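Long-range contacts in protein tyrosine phosphatase-like protein (Leishmania major, PDB 3S4O), which removes phosphate from phosphotyrosine in proteins and may act as a virulence factor that supports survival of the parasite inside host macrophages: residues T8-C13 and L129-Y134; R20-F25 and T96-Q101; H24-D29 and P109-V114; V48-R53 and D70-P75. All coordinates share one frame; numbering follows the deposited sequence.

Interaction 1. Residues T8-C13 and L129-Y134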
loop_
_atom_site.group_PDB
_atom_site.type_symbol
_atom_site.label_atom_id
_atom_site.label_comp_id
_atom_site.label_asym_id
_atom_site.label_seq_id
_atom_site.Cartn_x
_atom_site.Cartn_y
_atom_site.Cartn_z
ATOM N N THR A 8 0.122 10.280 0.524
ATOM C CA THR A 8 -1.013 10.322 -0.380
ATOM C C THR A 8 -2.000 9.252 0.049
ATOM O O THR A 8 -1.657 8.073 0.069
ATOM C CB THR A 8 -0.551 10.048 -1.820
ATOM O OG1 THR A 8 0.347 11.083 -2.230
ATOM C CG2 THR A 8 -1.704 9.984 -2.772
ATOM N N LEU A 9 -3.210 9.668 0.415
ATOM C CA LEU A 9 -4.270 8.743 0.835
ATOM C C LEU A 9 -5.097 8.306 -0.367
ATOM O O LEU A 9 -5.719 9.134 -1.046
ATOM C CB LEU A 9 -5.177 9.393 1.882
ATOM C CG LEU A 9 -6.305 8.544 2.489
ATOM C CD1 LEU A 9 -5.747 7.332 3.209
ATOM C CD2 LEU A 9 -7.114 9.391 3.455
ATOM N N ILE A 10 -5.094 7.005 -0.630
ATOM C CA ILE A 10 -5.920 6.423 -1.689
ATOM C C ILE A 10 -6.876 5.404 -1.098
ATOM O O ILE A 10 -6.449 4.403 -0.534
ATOM C CB ILE A 10 -5.097 5.723 -2.801
ATOM C CG1 ILE A 10 -4.032 6.672 -3.363
ATOM C CG2 ILE A 10 -6.038 5.259 -3.909
ATOM C CD1 ILE A 10 -3.586 6.373 -4.791
ATOM N N ASP A 11 -8.171 5.663 -1.246
ATOM C CA ASP A 11 -9.192 4.750 -0.754
ATOM C C ASP A 11 -9.513 3.660 -1.775
ATOM O O ASP A 11 -9.701 3.928 -2.957
ATOM C CB ASP A 11 -10.477 5.504 -0.389
ATOM C CG ASP A 11 -10.350 6.306 0.903
ATOM O OD1 ASP A 11 -9.403 6.070 1.686
ATOM O OD2 ASP A 11 -11.205 7.181 1.130
ATOM N N CYS A 12 -9.549 2.425 -1.300
ATOM C CA CYS A 12 -10.062 1.304 -2.074
ATOM C C CYS A 12 -11.463 0.998 -1.556
ATOM O O CYS A 12 -11.630 0.589 -0.404
ATOM C CB CYS A 12 -9.164 0.074 -1.927
ATOM S SG CYS A 12 -9.713 -1.359 -2.873
ATOM N N CYS A 13 -12.454 1.178 -2.424
ATOM C CA CYS A 13 -13.859 1.095 -2.035
ATOM C C CYS A 13 -14.542 -0.216 -2.426
ATOM O O CYS A 13 -14.158 -0.864 -3.391
ATOM C CB CYS A 13 -14.630 2.273 -2.637
ATOM S SG CYS A 13 -14.043 3.885 -2.043
ATOM N N LEU A 129 -2.741 -2.308 -7.818
ATOM C CA LEU A 129 -3.168 -3.692 -7.882
ATOM C C LEU A 129 -4.305 -3.993 -6.916
ATOM O O LEU A 129 -5.201 -4.766 -7.251
ATOM C CB LEU A 129 -2.009 -4.609 -7.547
ATOM C CG LEU A 129 -2.418 -6.089 -7.467
ATOM C CD1 LEU A 129 -2.406 -6.740 -8.836
ATOM C CD2 LEU A 129 -1.559 -6.829 -6.486
ATOM N N ALA A 130 -4.228 -3.430 -5.708
ATOM C CA ALA A 130 -5.291 -3.600 -4.708
ATOM C C ALA A 130 -6.606 -3.038 -5.238
ATOM O O ALA A 130 -7.664 -3.647 -5.057
ATOM C CB ALA A 130 -4.924 -2.932 -3.386
ATOM N N LEU A 131 -6.531 -1.888 -5.907
ATOM C CA LEU A 131 -7.712 -1.252 -6.502
ATOM C C LEU A 131 -8.336 -2.148 -7.570
ATOM O O LEU A 131 -9.559 -2.229 -7.687
ATOM C CB LEU A 131 -7.376 0.110 -7.133
ATOM C CG LEU A 131 -7.043 1.288 -6.210
ATOM C CD1 LEU A 131 -6.569 2.473 -7.038
ATOM C CD2 LEU A 131 -8.234 1.699 -5.388
ATOM N N VAL A 132 -7.496 -2.809 -8.351
ATOM C CA VAL A 132 -7.973 -3.708 -9.390
ATOM C C VAL A 132 -8.576 -4.973 -8.776
ATOM O O VAL A 132 -9.680 -5.379 -9.140
ATOM C CB VAL A 132 -6.867 -4.113 -10.367
ATOM C CG1 VAL A 132 -7.353 -5.233 -11.282
ATOM C CG2 VAL A 132 -6.422 -2.909 -11.190
ATOM N N GLU A 133 -7.868 -5.567 -7.826
ATOM C CA GLU A 133 -8.272 -6.854 -7.257
ATOM C C GLU A 133 -9.510 -6.746 -6.362
ATOM O O GLU A 133 -10.409 -7.573 -6.454
ATOM C CB GLU A 133 -7.111 -7.482 -6.472
ATOM C CG GLU A 133 -7.374 -8.879 -5.914
ATOM C CD GLU A 133 -7.971 -9.830 -6.910
ATOM O OE1 GLU A 133 -7.495 -9.858 -8.071
ATOM O OE2 GLU A 133 -8.930 -10.541 -6.514
ATOM N N TYR A 134 -9.547 -5.730 -5.501
ATOM C CA TYR A 134 -10.611 -5.590 -4.481
ATOM C C TYR A 134 -11.623 -4.505 -4.812
ATOM O O TYR A 134 -12.807 -4.651 -4.530
ATOM C CB TYR A 134 -10.007 -5.352 -3.085
ATOM C CG TYR A 134 -9.063 -6.458 -2.666
ATOM C CD1 TYR A 134 -9.547 -7.688 -2.214
ATOM C CD2 TYR A 134 -7.687 -6.290 -2.748
ATOM C CE1 TYR A 134 -8.686 -8.708 -1.848
ATOM C CE2 TYR A 134 -6.825 -7.298 -2.387
ATOM C CZ TYR A 134 -7.327 -8.508 -1.945
ATOM O OH TYR A 134 -6.444 -9.513 -1.584
#
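Leu-131 lays its CD2 methyl over the backbone of strand 8-13 where Asp-11 passes into Cys-12. The methyl is 3.6 Å from Asp-11 O and 3.8 Å from Cys-12 CA. This is strand-on-helix packing in the alpha/beta phosphatase fold: an outermost strand of the central sheet lies against the end of helix 122-133. Strand and helix run nearly parallel, 17° apart, with their axes 8.4 Å from each other. No hydrogen bond joins the two segments, and the contact is largely apolar. The first torsion of Leu-131 sets CG anti to the carbonyl carbon (chi1 -71°). The branched end of this side chain comes closer to the strand than its start does. Its other methyl, CD1, meets Ile-10 CG2 at 4.2 Å. Ile-10 and Cys-12 both turn toward the helix. Asp-11 between them turns away, and its OD1 is hydrogen-bonded to His-24 on the next strand. Helix 139-149 packs on Ile-10 and Leu-131 together. Further along, Tyr-134 follows the last helical turn; its ring leads away from the strand, and its OH is hydrogen-bonded to Asp-95. Cys-12 has SG anti to the backbone N (chi1 -179°). That sulfur rests 4.0 Å from Tyr-134 CB and 3.8 Å from Ala-130 O, the same carbonyl that accepts Tyr-134 N.

Interaction 2. Residues R20-F25 and T96-Q101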
loop_
_atom_site.group_PDB
_atom_site.type_symbol
_atom_site.label_atom_id
_atom_site.label_comp_id
_atom_site.label_asym_id
_atom_site.label_seq_id
_atom_site.Cartn_x
_atom_site.Cartn_y
_atom_site.Cartn_z
ATOM N N ARG A 20 -18.708 2.406 0.756
ATOM C CA ARG A 20 -17.958 1.738 1.817
ATOM C C ARG A 20 -16.505 1.532 1.430
ATOM O O ARG A 20 -16.208 0.948 0.384
ATOM C CB ARG A 20 -18.628 0.394 2.152
ATOM C CG ARG A 20 -18.317 -0.217 3.526
ATOM C CD ARG A 20 -17.814 -1.701 3.446
ATOM N NE ARG A 20 -17.144 -2.153 4.674
ATOM C CZ ARG A 20 -17.769 -2.624 5.755
ATOM N NH1 ARG A 20 -19.102 -2.708 5.798
ATOM N NH2 ARG A 20 -17.060 -3.015 6.811
ATOM N N VAL A 21 -15.609 2.037 2.278
ATOM C CA VAL A 21 -14.174 1.837 2.115
ATOM C C VAL A 21 -13.733 0.493 2.686
ATOM O O VAL A 21 -14.019 0.184 3.855
ATOM C CB VAL A 21 -13.364 2.939 2.818
ATOM C CG1 VAL A 21 -11.860 2.678 2.647
ATOM C CG2 VAL A 21 -13.764 4.320 2.290
ATOM N N LEU A 22 -13.020 -0.278 1.858
ATOM C CA LEU A 22 -12.423 -1.555 2.262
ATOM C C LEU A 22 -11.091 -1.349 2.978
ATOM O O LEU A 22 -10.864 -1.910 4.053
ATOM C CB LEU A 22 -12.162 -2.448 1.047
ATOM C CG LEU A 22 -13.167 -3.499 0.561
ATOM C CD1 LEU A 22 -14.555 -3.294 1.114
ATOM C CD2 LEU A 22 -13.163 -3.529 -0.956
ATOM N N PHE A 23 -10.205 -0.577 2.342
ATOM C CA PHE A 23 -8.887 -0.217 2.891
ATOM C C PHE A 23 -8.545 1.238 2.591
ATOM O O PHE A 23 -8.891 1.762 1.528
ATOM C CB PHE A 23 -7.746 -1.038 2.264
ATOM C CG PHE A 23 -8.049 -2.481 2.075
ATOM C CD1 PHE A 23 -7.915 -3.362 3.134
ATOM C CD2 PHE A 23 -8.417 -2.979 0.817
ATOM C CE1 PHE A 23 -8.173 -4.710 2.964
ATOM C CE2 PHE A 23 -8.681 -4.331 0.636
ATOM C CZ PHE A 23 -8.563 -5.193 1.718
ATOM N N HIS A 24 -7.831 1.872 3.514
ATOM C CA HIS A 24 -7.229 3.172 3.264
ATOM C C HIS A 24 -5.759 2.911 2.955
ATOM O O HIS A 24 -5.042 2.390 3.799
ATOM C CB HIS A 24 -7.306 4.098 4.486
ATOM C CG HIS A 24 -8.694 4.497 4.896
ATOM N ND1 HIS A 24 -9.474 5.372 4.168
ATOM C CD2 HIS A 24 -9.410 4.199 6.007
ATOM C CE1 HIS A 24 -10.619 5.577 4.806
ATOM N NE2 HIS A 24 -10.606 4.872 5.922
ATOM N N PHE A 25 -5.305 3.275 1.759
ATOM C CA PHE A 25 -3.879 3.164 1.438
ATOM C C PHE A 25 -3.152 4.492 1.534
ATOM O O PHE A 25 -3.619 5.515 1.024
ATOM C CB PHE A 25 -3.663 2.556 0.058
ATOM C CG PHE A 25 -4.145 1.144 -0.042
ATOM C CD1 PHE A 25 -3.509 0.139 0.667
ATOM C CD2 PHE A 25 -5.253 0.827 -0.815
ATOM C CE1 PHE A 25 -3.952 -1.163 0.606
ATOM C CE2 PHE A 25 -5.705 -0.478 -0.890
ATOM C CZ PHE A 25 -5.059 -1.477 -0.173
ATOM N N THR A 96 -6.681 -11.203 4.438
ATOM C CA THR A 96 -6.777 -11.444 5.879
ATOM C C THR A 96 -7.422 -10.257 6.558
ATOM O O THR A 96 -8.262 -10.410 7.440
ATOM C CB THR A 96 -5.377 -11.702 6.496
ATOM O OG1 THR A 96 -4.780 -12.849 5.866
ATOM C CG2 THR A 96 -5.471 -11.934 7.995
ATOM N N GLU A 97 -7.040 -9.069 6.117
ATOM C CA GLU A 97 -7.617 -7.837 6.648
ATOM C C GLU A 97 -9.099 -7.735 6.275
ATOM O O GLU A 97 -9.924 -7.238 7.048
ATOM C CB GLU A 97 -6.846 -6.615 6.135
ATOM C CG GLU A 97 -5.551 -6.313 6.906
ATOM C CD GLU A 97 -5.778 -6.142 8.408
ATOM O OE1 GLU A 97 -6.654 -5.336 8.792
ATOM O OE2 GLU A 97 -5.101 -6.833 9.208
ATOM N N LEU A 98 -9.431 -8.238 5.092
ATOM C CA LEU A 98 -10.816 -8.244 4.617
ATOM C C LEU A 98 -11.676 -9.179 5.452
ATOM O O LEU A 98 -12.803 -8.848 5.803
ATOM C CB LEU A 98 -10.869 -8.666 3.149
ATOM C CG LEU A 98 -12.191 -8.434 2.428
ATOM C CD1 LEU A 98 -12.616 -6.976 2.509
ATOM C CD2 LEU A 98 -12.029 -8.871 0.956
ATOM N N ALA A 99 -11.133 -10.351 5.770
ATOM C CA ALA A 99 -11.828 -11.315 6.630
ATOM C C ALA A 99 -11.949 -10.789 8.058
ATOM O O ALA A 99 -12.927 -11.077 8.739
ATOM C CB ALA A 99 -11.112 -12.673 6.615
ATOM N N ARG A 100 -10.953 -10.027 8.508
ATOM C CA ARG A 100 -10.973 -9.446 9.859
ATOM C C ARG A 100 -12.197 -8.542 10.040
ATOM O O ARG A 100 -12.855 -8.578 11.082
ATOM C CB ARG A 100 -9.692 -8.655 10.153
ATOM C CG ARG A 100 -9.515 -8.293 11.625
ATOM C CD ARG A 100 -8.122 -7.742 11.942
ATOM N NE ARG A 100 -7.869 -6.441 11.321
ATOM C CZ ARG A 100 -7.793 -5.266 11.949
ATOM N NH1 ARG A 100 -7.944 -5.165 13.257
ATOM N NH2 ARG A 100 -7.546 -4.162 11.239
ATOM N N GLN A 101 -12.493 -7.762 9.007
ATOM C CA GLN A 101 -13.603 -6.804 9.019
ATOM C C GLN A 101 -14.943 -7.502 8.962
ATOM O O GLN A 101 -15.879 -7.117 9.661
ATOM C CB GLN A 101 -13.520 -5.844 7.823
ATOM C CG GLN A 101 -12.499 -4.729 7.952
ATOM C CD GLN A 101 -12.391 -3.903 6.679
ATOM O OE1 GLN A 101 -13.302 -3.148 6.335
ATOM N NE2 GLN A 101 -11.285 -4.060 5.962
#
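Gln-101 reaches from the helix to the backbone of Leu-22 and makes the polar link of this contact. Its NE2 donates to Leu-22 O at 2.9 Å, with an N-H...O angle of 153°. The donor lies in the carbonyl plane. The side chain is extended beyond CG (chi2 175°), which carries CD out toward the backbone of Leu-22. Two apolar contacts complete the packed part. The Phe-23 ring turns its edge to the helix, with CE1 3.9 Å from Glu-97 CB. Leu-22 CG meets Leu-98 CD1 at 4.0 Å, the two side chains crossing at a slant. Leu-22 and Phe-23 form a classic beta bulge opposite Cys-12, at the corner where strand 21-28 turns; helix 84-103 of the phosphatase domain packs beside this corner. The carboxylate of Glu-97 leads away from the strand. Arg-100 grips its OE1 side-on through NE and NH2, at 3.0 and 2.9 Å, while OE2 is hydrogen-bonded to His-50. The solvent side is looser. Arg-20 is exposed and poorly ordered. As modelled, its side chain and that of Gln-101 slide past each other in opposite directions. Arg-20 NH2 stays 3.8 Å from Gln-101 OE1, with no hydrogen bond.

Interaction 3. Residues H24-D29 and P109-V114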
loop_
_atom_site.group_PDB
_atom_site.type_symbol
_atom_site.label_atom_id
_atom_site.label_comp_id
_atom_site.label_asym_id
_atom_site.label_seq_id
_atom_site.Cartn_x
_atom_site.Cartn_y
_atom_site.Cartn_z
ATOM N N HIS A 24 -7.831 1.872 3.514
ATOM C CA HIS A 24 -7.229 3.172 3.264
ATOM C C HIS A 24 -5.759 2.911 2.955
ATOM O O HIS A 24 -5.042 2.390 3.799
ATOM C CB HIS A 24 -7.306 4.098 4.486
ATOM C CG HIS A 24 -8.694 4.497 4.896
ATOM N ND1 HIS A 24 -9.474 5.372 4.168
ATOM C CD2 HIS A 24 -9.410 4.199 6.007
ATOM C CE1 HIS A 24 -10.619 5.577 4.806
ATOM N NE2 HIS A 24 -10.606 4.872 5.922
ATOM N N PHE A 25 -5.305 3.275 1.759
ATOM C CA PHE A 25 -3.879 3.164 1.438
ATOM C C PHE A 25 -3.152 4.492 1.534
ATOM O O PHE A 25 -3.619 5.515 1.024
ATOM C CB PHE A 25 -3.663 2.556 0.058
ATOM C CG PHE A 25 -4.145 1.144 -0.042
ATOM C CD1 PHE A 25 -3.509 0.139 0.667
ATOM C CD2 PHE A 25 -5.253 0.827 -0.815
ATOM C CE1 PHE A 25 -3.952 -1.163 0.606
ATOM C CE2 PHE A 25 -5.705 -0.478 -0.890
ATOM C CZ PHE A 25 -5.059 -1.477 -0.173
ATOM N N LEU A 26 -2.011 4.456 2.215
ATOM C CA LEU A 26 -1.121 5.591 2.314
ATOM C C LEU A 26 0.151 5.292 1.557
ATOM O O LEU A 26 0.886 4.384 1.937
ATOM C CB LEU A 26 -0.749 5.861 3.766
ATOM C CG LEU A 26 -1.583 6.824 4.585
ATOM C CD1 LEU A 26 -1.000 6.843 6.003
ATOM C CD2 LEU A 26 -1.568 8.239 3.974
ATOM N N ILE A 27 0.400 6.031 0.482
ATOM C CA ILE A 27 1.686 6.011 -0.186
ATOM C C ILE A 27 2.591 7.033 0.511
ATOM O O ILE A 27 2.299 8.221 0.545
ATOM C CB ILE A 27 1.606 6.353 -1.686
ATOM C CG1 ILE A 27 0.669 5.388 -2.433
ATOM C CG2 ILE A 27 3.021 6.247 -2.311
ATOM C CD1 ILE A 27 0.301 5.844 -3.823
ATOM N N LEU A 28 3.688 6.545 1.076
ATOM C CA LEU A 28 4.551 7.349 1.941
ATOM C C LEU A 28 5.968 7.408 1.432
ATOM O O LEU A 28 6.406 6.530 0.700
ATOM C CB LEU A 28 4.605 6.768 3.364
ATOM C CG LEU A 28 3.307 6.559 4.154
ATOM C CD1 LEU A 28 3.433 5.323 5.089
ATOM C CD2 LEU A 28 2.970 7.804 4.969
ATOM N N ASP A 29 6.689 8.433 1.866
ATOM C CA ASP A 29 8.143 8.444 1.779
ATOM C C ASP A 29 8.746 7.540 2.853
ATOM O O ASP A 29 8.139 7.291 3.895
ATOM C CB ASP A 29 8.702 9.860 1.947
ATOM C CG ASP A 29 8.610 10.678 0.672
ATOM O OD1 ASP A 29 8.282 10.095 -0.391
ATOM O OD2 ASP A 29 8.881 11.900 0.726
ATOM N N PRO A 109 -12.291 0.343 8.663
ATOM C CA PRO A 109 -11.347 0.089 7.571
ATOM C C PRO A 109 -9.901 0.393 7.964
ATOM O O PRO A 109 -9.599 1.491 8.408
ATOM C CB PRO A 109 -11.830 1.028 6.461
ATOM C CG PRO A 109 -13.306 1.197 6.731
ATOM C CD PRO A 109 -13.439 1.171 8.220
ATOM N N PRO A 110 -9.022 -0.590 7.846
ATOM C CA PRO A 110 -7.612 -0.377 8.134
ATOM C C PRO A 110 -6.916 0.572 7.175
ATOM O O PRO A 110 -7.232 0.614 5.982
ATOM C CB PRO A 110 -6.989 -1.762 7.973
ATOM C CG PRO A 110 -7.948 -2.555 7.232
ATOM C CD PRO A 110 -9.264 -1.872 7.173
ATOM N N THR A 111 -5.979 1.334 7.730
ATOM C CA THR A 111 -5.033 2.098 6.959
ATOM C C THR A 111 -3.777 1.248 6.821
ATOM O O THR A 111 -3.277 0.668 7.794
ATOM C CB THR A 111 -4.733 3.469 7.597
ATOM O OG1 THR A 111 -5.948 4.221 7.688
ATOM C CG2 THR A 111 -3.740 4.262 6.749
ATOM N N ILE A 112 -3.306 1.143 5.587
ATOM C CA ILE A 112 -2.147 0.339 5.269
ATOM C C ILE A 112 -1.166 1.227 4.552
ATOM O O ILE A 112 -1.492 1.820 3.532
ATOM C CB ILE A 112 -2.530 -0.884 4.410
ATOM C CG1 ILE A 112 -3.394 -1.845 5.249
ATOM C CG2 ILE A 112 -1.276 -1.594 3.845
ATOM C CD1 ILE A 112 -4.393 -2.597 4.439
ATOM N N GLY A 113 0.029 1.345 5.113
ATOM C CA GLY A 113 1.070 2.195 4.549
ATOM C C GLY A 113 2.026 1.426 3.666
ATOM O O GLY A 113 2.300 0.254 3.903
ATOM N N VAL A 114 2.521 2.103 2.634
ATOM C CA VAL A 114 3.485 1.538 1.706
ATOM C C VAL A 114 4.526 2.584 1.312
ATOM O O VAL A 114 4.187 3.662 0.857
ATOM C CB VAL A 114 2.821 0.984 0.420
ATOM C CG1 VAL A 114 3.816 0.147 -0.364
ATOM C CG2 VAL A 114 1.593 0.150 0.740
HETATM O O HOH W 1 -10.717 4.619 8.734
#
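His-24 N donates to Pro-110 O at 2.8 Å, and His-24 O receives Ile-112 N. The same ladder continues with Leu-26 N to Ile-112 O, Val-114 N to Leu-26 O and Leu-28 N to Val-114 O. These five bonds join two parallel strands whose axes are 23° apart. CA-H...O contacts lie between them, such as Thr-111 CA to His-24 O at 3.2 Å. On one face Phe-25 and Ile-112 lie side by side and point the same way, with Phe-25 CD1 4.0 Å from Ile-112 CB. Val-114 and Ile-27 lie on this face too. On the other face Leu-26 CD1 meets Thr-111 CG2 at 3.8 Å. Thr-111 has this methyl anti to its backbone N, and its OG1 stands 3.5 Å from His-24 CB. Leu-28 CD1 comes to 4.0 Å from Gly-113 CA, where no side chain intervenes. The His-24 ring meets Pro-109 O with its CD2 edge, and a water forms weak bonds to His-24 NE2 and Pro-109 O.

Farther out, Asp-11 is the second partner of the His-24 ring, at ND1. Val-127 and Ala-130 of helix 122-133 pack on Phe-25, and Ala-123 on Ile-27 and Val-114. Trp-90 and Leu-94 of helix 84-103 pack on Ile-112. Strand 111-115 is the central strand of the five-stranded sheet, and 21-28 lies next to it. Strand 111-115 leads directly to Cys-116, the predicted phosphocysteine, in the strand-loop-helix arrangement of the phosphate-binding loop of tyrosine phosphatases.

Interaction 4. Residues V48-R53 and D70-P75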
loop_
_atom_site.group_PDB
_atom_site.type_symbol
_atom_site.label_atom_id
_atom_site.label_comp_id
_atom_site.label_asym_id
_atom_site.label_seq_id
_atom_site.Cartn_x
_atom_site.Cartn_y
_atom_site.Cartn_z
ATOM N N VAL A 48 -2.316 3.751 11.240
ATOM C CA VAL A 48 -1.693 2.731 10.414
ATOM C C VAL A 48 -1.567 1.400 11.146
ATOM O O VAL A 48 -1.023 1.320 12.236
ATOM C CB VAL A 48 -0.314 3.159 9.866
ATOM C CG1 VAL A 48 0.350 1.978 9.160
ATOM C CG2 VAL A 48 -0.483 4.353 8.902
ATOM N N ARG A 49 -2.054 0.355 10.493
ATOM C CA ARG A 49 -2.057 -0.999 11.031
ATOM C C ARG A 49 -0.853 -1.784 10.491
ATOM O O ARG A 49 -0.193 -2.528 11.216
ATOM C CB ARG A 49 -3.391 -1.681 10.645
ATOM C CG ARG A 49 -3.576 -3.121 11.123
ATOM C CD ARG A 49 -3.768 -3.230 12.638
ATOM N NE ARG A 49 -2.496 -3.241 13.361
ATOM C CZ ARG A 49 -1.699 -4.305 13.503
ATOM N NH1 ARG A 49 -2.031 -5.494 13.000
ATOM N NH2 ARG A 49 -0.557 -4.182 14.177
ATOM N N HIS A 50 -0.603 -1.609 9.201
ATOM C CA HIS A 50 0.423 -2.354 8.470
ATOM C C HIS A 50 1.323 -1.382 7.704
ATOM O O HIS A 50 0.840 -0.450 7.079
ATOM C CB HIS A 50 -0.229 -3.311 7.465
ATOM C CG HIS A 50 -0.975 -4.441 8.100
ATOM N ND1 HIS A 50 -0.337 -5.498 8.717
ATOM C CD2 HIS A 50 -2.304 -4.681 8.216
ATOM C CE1 HIS A 50 -1.240 -6.333 9.203
ATOM N NE2 HIS A 50 -2.443 -5.862 8.910
ATOM N N LEU A 51 2.623 -1.608 7.783
ATOM C CA LEU A 51 3.596 -0.847 7.008
ATOM C C LEU A 51 4.368 -1.801 6.127
ATOM O O LEU A 51 4.991 -2.740 6.620
ATOM C CB LEU A 51 4.557 -0.069 7.901
ATOM C CG LEU A 51 5.515 0.911 7.191
ATOM C CD1 LEU A 51 4.806 1.984 6.393
ATOM C CD2 LEU A 51 6.456 1.552 8.208
ATOM N N VAL A 52 4.292 -1.561 4.822
ATOM C CA VAL A 52 4.954 -2.401 3.826
ATOM C C VAL A 52 6.100 -1.623 3.204
ATOM O O VAL A 52 5.908 -0.542 2.627
ATOM C CB VAL A 52 3.968 -2.863 2.725
ATOM C CG1 VAL A 52 4.664 -3.763 1.687
ATOM C CG2 VAL A 52 2.793 -3.595 3.346
ATOM N N ARG A 53 7.307 -2.139 3.352
ATOM C CA ARG A 53 8.429 -1.528 2.652
ATOM C C ARG A 53 8.863 -2.414 1.507
ATOM O O ARG A 53 9.157 -3.595 1.692
ATOM C CB ARG A 53 9.594 -1.165 3.572
ATOM C CG ARG A 53 10.162 -2.270 4.381
ATOM C CD ARG A 53 11.018 -1.691 5.507
ATOM N NE ARG A 53 11.828 -2.723 6.139
ATOM C CZ ARG A 53 12.903 -2.498 6.886
ATOM N NH1 ARG A 53 13.328 -1.261 7.118
ATOM N NH2 ARG A 53 13.555 -3.529 7.402
ATOM N N ASP A 70 2.489 -3.469 12.386
ATOM C CA ASP A 70 3.064 -4.644 11.741
ATOM C C ASP A 70 3.884 -4.152 10.549
ATOM O O ASP A 70 3.375 -3.399 9.713
ATOM C CB ASP A 70 1.967 -5.604 11.272
ATOM C CG ASP A 70 1.169 -6.231 12.441
ATOM O OD1 ASP A 70 0.311 -7.121 12.200
ATOM O OD2 ASP A 70 1.382 -5.831 13.616
ATOM N N VAL A 71 5.156 -4.544 10.494
ATOM C CA VAL A 71 6.028 -4.166 9.384
ATOM C C VAL A 71 6.344 -5.367 8.498
ATOM O O VAL A 71 6.641 -6.457 8.977
ATOM C CB VAL A 71 7.342 -3.499 9.841
ATOM C CG1 VAL A 71 8.133 -3.033 8.628
ATOM C CG2 VAL A 71 7.053 -2.319 10.731
ATOM N N HIS A 72 6.268 -5.135 7.195
ATOM C CA HIS A 72 6.437 -6.175 6.197
ATOM C C HIS A 72 7.529 -5.730 5.221
ATOM O O HIS A 72 7.395 -4.708 4.564
ATOM C CB HIS A 72 5.122 -6.411 5.443
ATOM C CG HIS A 72 3.938 -6.691 6.322
ATOM N ND1 HIS A 72 3.531 -7.966 6.647
ATOM C CD2 HIS A 72 3.050 -5.857 6.919
ATOM C CE1 HIS A 72 2.465 -7.904 7.429
ATOM N NE2 HIS A 72 2.152 -6.633 7.610
ATOM N N SER A 73 8.603 -6.502 5.135
ATOM C CA SER A 73 9.764 -6.143 4.303
ATOM C C SER A 73 9.801 -7.027 3.072
ATOM O O SER A 73 10.348 -8.125 3.105
ATOM C CB SER A 73 11.074 -6.277 5.099
ATOM O OG SER A 73 11.061 -5.459 6.265
ATOM N N TRP A 74 9.197 -6.543 1.991
ATOM C CA TRP A 74 9.073 -7.297 0.742
ATOM C C TRP A 74 9.749 -6.577 -0.425
ATOM O O TRP A 74 9.078 -6.036 -1.281
ATOM C CB TRP A 74 7.598 -7.508 0.391
ATOM C CG TRP A 74 6.783 -8.146 1.464
ATOM C CD1 TRP A 74 7.218 -8.974 2.441
ATOM C CD2 TRP A 74 5.379 -8.002 1.650
ATOM N NE1 TRP A 74 6.172 -9.347 3.237
ATOM C CE2 TRP A 74 5.029 -8.769 2.766
ATOM C CE3 TRP A 74 4.384 -7.291 0.976
ATOM C CZ2 TRP A 74 3.721 -8.862 3.229
ATOM C CZ3 TRP A 74 3.096 -7.367 1.438
ATOM C CH2 TRP A 74 2.771 -8.145 2.563
ATOM N N PRO A 75 11.068 -6.554 -0.463
ATOM C CA PRO A 75 11.746 -5.817 -1.531
ATOM C C PRO A 75 11.535 -6.408 -2.921
ATOM O O PRO A 75 11.537 -7.628 -3.089
ATOM C CB PRO A 75 13.226 -5.924 -1.147
ATOM C CG PRO A 75 13.331 -7.222 -0.438
ATOM C CD PRO A 75 12.014 -7.383 0.307
#
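Arg-49 and Asp-70 meet with their flat groups almost perpendicular, the guanidinium and carboxylate planes 86° apart. Arg-49 NH2 forms a salt bridge to Asp-70 OD2 at 2.6 Å, approaching from above the carboxylate plane. NH1 adds a weak bond to OD1. NH2 is also hydrogen-bonded to Gly-68 O. His-50 and His-72 pair rim to rim, their planes at 45°. His-50 ND1 and His-72 NE2 share a hydrogen bond of 3.0 Å, with ND1 in the plane of the His-72 ring. His-50 NE2 is hydrogen-bonded to Glu-97 of helix 84-103. At the far end Arg-53 has CG between the backbone N and the carbonyl carbon (chi1 56°). Its extended chain brings NE to Ser-73 OG at 2.8 Å, near the guanidinium plane. Val-52 CG1 touches Trp-74 CE3 at 3.6 Å. Five backbone bonds, the first from Asp-70 N to Arg-49 O and the last from Trp-74 N to Arg-53 O, tie the two parallel segments. They belong to a beta-alpha-beta unit, connected through helix 62-65, which packs on Val-71. Strand 70-73 is the outermost strand on this side, strand 111-115 flanks 48-53, and helix 84-103 packs on His-50, Val-52, His-72 and Trp-74.

How the interactions relate
All four contacts reach one mixed sheet, ordered 7-13, 21-28, 111-115, 48-53, 70-73. Interactions 2 and 3 share His-24 and Phe-25. Interaction 1 joins them through Ile-10 N to Phe-25 O, 2.7 Å. Interactions 3 and 4 are stitched by Gly-113 N to His-50 O and Val-52 N to Gly-113 O, both 2.8 Å. Glu-97 OE2 to His-50 NE2, 2.8 Å, ties interaction 2 to interaction 4. Interactions 1 and 4 do not touch; their centres are 16 Å apart. Interaction 3 comes nearest the thiosulfate, which lies in the pocket of Asp-78 and residues 116-123, about 6 Å from the Ile-27 side chain. The side chains of Val-114 and Arg-53 each lie about 7 Å from that of Cys-116, the predicted phosphocysteine.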